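Local structure of putative RNase YutE (Bacillus subtilis subsp. subtilis str. 168, 1YLM) at residues E35-L45 with A106-I115. The protein is probably an RNase that acts as the toxin of a putative type VII toxin-antitoxin system, probably neutralised by its cognate antitoxin YutD. Sequence-based numbering, arbitrary orientation.
Sequences ELALQRIGHLL and ADSGELYRLI
Ser108, in the first turn of its helix, sets its hydroxyl against the flank of helix 32-59 and is gripped there twice. OG donates to Glu35 O over 2.7 Å, arriving well to the side of the carbonyl (C=O...OG angle 113°) and tilted from its plane; Gln39 N, the ordinary helical donor, reaches the same oxygen from the opposite face. OG in turn accepts a bent bond from Gln39 NE2 (3.2 Å, N-H...O angle 139°) that leaves the amide plane. Gln39 CG lies beside its own backbone N and the chain runs on extended, which carries the amide to the serine and lays one face of it over the methyl of Ala106. The other end of that amide, OE1, accepts from Arg40 NE of the second subunit, so the contact is linked to the dimer interface of this all-helical HepT-family protein. The two helices run at 45° to each other, their axes 9.5 Å apart, and pack knobs-into-holes: Leu38 drops between Ser108, Leu111, Tyr112 and Ile115. With its CG anti to the backbone N, it sends CD2 to the edge of the Tyr112 ring, 3.6 Å from Tyr112 CB, and CD1 to Ile115 CD1 at 4.1 Å. Phe23 and Trp29 meet the Tyr112 ring and also touch Leu38. Leu111 answers by laying CD2 on the helix backbone, 3.5 Å from Leu38 O and near the CA atoms of Gln39 and Gly42. The bare CA of Gly42, in the neighbourhood of Arg96, the probable active-site residue, leaves Leu111 CD2 the space it fills, and Ile115 CD1 also rests on that CA. One turn beyond Leu111, Ile115 turns its CG2 branch to Leu45 CD1, 4.1 Å away.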
# COMPACT_ATOMS: atom_id res chain seq x y z
N GLU A 35 -11.81 8.98 3.79
CA GLU A 35 -11.13 7.92 4.56
C GLU A 35 -10.08 7.19 3.72
O GLU A 35 -8.98 6.89 4.20
CB GLU A 35 -12.14 6.89 5.10
CG GLU A 35 -13.07 7.47 6.13
CD GLU A 35 -14.19 6.51 6.56
OE1 GLU A 35 -14.48 5.49 5.87
OE2 GLU A 35 -14.78 6.79 7.61
N LEU A 36 -10.46 6.88 2.49
CA LEU A 36 -9.60 6.17 1.57
C LEU A 36 -8.40 7.03 1.20
O LEU A 36 -7.28 6.53 1.19
CB LEU A 36 -10.38 5.80 0.32
CG LEU A 36 -11.35 4.62 0.46
CD1 LEU A 36 -12.26 4.67 -0.77
CD2 LEU A 36 -10.59 3.31 0.54
N ALA A 37 -8.64 8.31 0.92
CA ALA A 37 -7.53 9.23 0.58
C ALA A 37 -6.55 9.35 1.74
O ALA A 37 -5.34 9.38 1.52
CB ALA A 37 -8.05 10.62 0.18
N LEU A 38 -7.07 9.44 2.96
CA LEU A 38 -6.21 9.58 4.13
C LEU A 38 -5.37 8.33 4.34
O LEU A 38 -4.19 8.44 4.67
CB LEU A 38 -7.01 9.90 5.39
CG LEU A 38 -6.23 10.20 6.66
CD1 LEU A 38 -5.25 11.39 6.47
CD2 LEU A 38 -7.23 10.48 7.77
N GLN A 39 -5.94 7.16 4.11
CA GLN A 39 -5.14 5.91 4.16
C GLN A 39 -3.99 5.92 3.14
O GLN A 39 -2.86 5.51 3.46
CB GLN A 39 -6.02 4.66 3.96
CG GLN A 39 -6.98 4.41 5.15
CD GLN A 39 -8.03 3.37 4.83
OE1 GLN A 39 -7.91 2.62 3.87
NE2 GLN A 39 -9.06 3.30 5.67
N ARG A 40 -4.26 6.39 1.92
CA ARG A 40 -3.21 6.47 0.91
C ARG A 40 -2.11 7.44 1.34
O ARG A 40 -0.93 7.13 1.22
CB ARG A 40 -3.77 6.85 -0.46
CG ARG A 40 -2.74 6.84 -1.60
CD ARG A 40 -2.19 5.47 -1.85
NE ARG A 40 -1.25 5.47 -2.96
CZ ARG A 40 -0.49 4.42 -3.29
NH1 ARG A 40 -0.54 3.30 -2.56
NH2 ARG A 40 0.34 4.49 -4.32
N ILE A 41 -2.51 8.61 1.83
CA ILE A 41 -1.55 9.60 2.34
C ILE A 41 -0.65 8.99 3.44
O ILE A 41 0.59 9.11 3.38
CB ILE A 41 -2.24 10.88 2.87
CG1 ILE A 41 -2.85 11.68 1.71
CG2 ILE A 41 -1.23 11.73 3.66
CD1 ILE A 41 -3.74 12.82 2.17
N GLY A 42 -1.27 8.36 4.44
CA GLY A 42 -0.53 7.69 5.53
C GLY A 42 0.50 6.70 5.01
O GLY A 42 1.69 6.75 5.40
N HIS A 43 0.07 5.85 4.09
CA HIS A 43 0.92 4.84 3.44
C HIS A 43 2.09 5.53 2.74
O HIS A 43 3.26 5.19 2.97
CB HIS A 43 0.10 3.99 2.47
CG HIS A 43 0.87 2.88 1.83
ND1 HIS A 43 0.37 2.13 0.78
CD2 HIS A 43 2.10 2.37 2.09
CE1 HIS A 43 1.25 1.21 0.43
NE2 HIS A 43 2.33 1.36 1.19
N LEU A 44 1.77 6.53 1.90
CA LEU A 44 2.81 7.26 1.16
C LEU A 44 3.83 7.98 2.06
O LEU A 44 5.03 7.94 1.77
CB LEU A 44 2.20 8.22 0.13
CG LEU A 44 1.40 7.52 -0.99
CD1 LEU A 44 0.70 8.56 -1.86
CD2 LEU A 44 2.28 6.56 -1.82
N LEU A 45 3.36 8.65 3.11
CA LEU A 45 4.26 9.34 4.06
C LEU A 45 5.27 8.34 4.65
O LEU A 45 6.48 8.58 4.66
CB LEU A 45 3.45 10.03 5.18
CG LEU A 45 2.54 11.20 4.79
CD1 LEU A 45 1.78 11.73 6.01
CD2 LEU A 45 3.33 12.31 4.09
N ALA A 106 -7.79 -1.07 9.23
CA ALA A 106 -7.44 0.35 9.09
C ALA A 106 -8.56 1.26 9.60
O ALA A 106 -9.74 1.03 9.33
CB ALA A 106 -7.06 0.69 7.63
N ASP A 107 -8.17 2.28 10.35
CA ASP A 107 -9.11 3.20 11.01
C ASP A 107 -8.63 4.61 10.67
O ASP A 107 -7.67 5.09 11.24
CB ASP A 107 -9.11 2.94 12.53
CG ASP A 107 -9.97 3.93 13.33
OD1 ASP A 107 -10.41 4.97 12.81
OD2 ASP A 107 -10.19 3.65 14.54
N SER A 108 -9.30 5.25 9.72
CA SER A 108 -8.88 6.56 9.25
C SER A 108 -8.91 7.66 10.33
O SER A 108 -8.11 8.58 10.27
CB SER A 108 -9.65 6.98 7.99
OG SER A 108 -9.11 6.30 6.87
N GLY A 109 -9.79 7.55 11.32
CA GLY A 109 -9.83 8.54 12.41
C GLY A 109 -8.57 8.45 13.28
O GLY A 109 -7.96 9.47 13.62
N GLU A 110 -8.21 7.22 13.61
CA GLU A 110 -6.99 6.88 14.32
C GLU A 110 -5.76 7.41 13.58
O GLU A 110 -4.90 8.06 14.16
CB GLU A 110 -6.96 5.35 14.40
CG GLU A 110 -5.80 4.74 15.03
CD GLU A 110 -6.04 3.26 15.28
OE1 GLU A 110 -6.16 2.48 14.32
OE2 GLU A 110 -6.11 2.87 16.44
N LEU A 111 -5.72 7.14 12.27
CA LEU A 111 -4.60 7.54 11.43
C LEU A 111 -4.51 9.07 11.35
O LEU A 111 -3.42 9.63 11.47
CB LEU A 111 -4.75 6.92 10.04
CG LEU A 111 -3.71 7.34 8.99
CD1 LEU A 111 -2.28 7.04 9.47
CD2 LEU A 111 -4.02 6.62 7.68
N TYR A 112 -5.65 9.74 11.17
CA TYR A 112 -5.67 11.21 11.22
C TYR A 112 -5.00 11.74 12.48
O TYR A 112 -4.15 12.64 12.41
CB TYR A 112 -7.11 11.77 11.12
CG TYR A 112 -7.13 13.28 11.18
CD1 TYR A 112 -7.05 14.05 10.02
CD2 TYR A 112 -7.18 13.95 12.42
CE1 TYR A 112 -7.04 15.44 10.08
CE2 TYR A 112 -7.17 15.33 12.49
CZ TYR A 112 -7.10 16.06 11.31
OH TYR A 112 -7.10 17.44 11.39
N ARG A 113 -5.39 11.18 13.63
CA ARG A 113 -4.88 11.66 14.91
C ARG A 113 -3.39 11.42 15.02
O ARG A 113 -2.66 12.25 15.55
CB ARG A 113 -5.63 11.03 16.09
CG ARG A 113 -7.03 11.65 16.23
CD ARG A 113 -7.79 11.11 17.43
NE ARG A 113 -8.13 9.70 17.32
CZ ARG A 113 -9.26 9.22 16.81
NH1 ARG A 113 -10.19 10.04 16.32
NH2 ARG A 113 -9.47 7.91 16.79
N LEU A 114 -2.95 10.29 14.48
CA LEU A 114 -1.53 9.94 14.47
C LEU A 114 -0.69 10.93 13.67
O LEU A 114 0.32 11.46 14.17
CB LEU A 114 -1.39 8.51 13.94
CG LEU A 114 -0.11 7.74 14.21
CD1 LEU A 114 0.23 7.73 15.70
CD2 LEU A 114 -0.28 6.32 13.64
N ILE A 115 -1.11 11.20 12.43
CA ILE A 115 -0.41 12.13 11.56
C ILE A 115 -0.43 13.54 12.16
O ILE A 115 0.60 14.22 12.19
CB ILE A 115 -1.03 12.12 10.13
CG1 ILE A 115 -0.96 10.70 9.54
CG2 ILE A 115 -0.33 13.14 9.23
CD1 ILE A 115 -1.66 10.53 8.19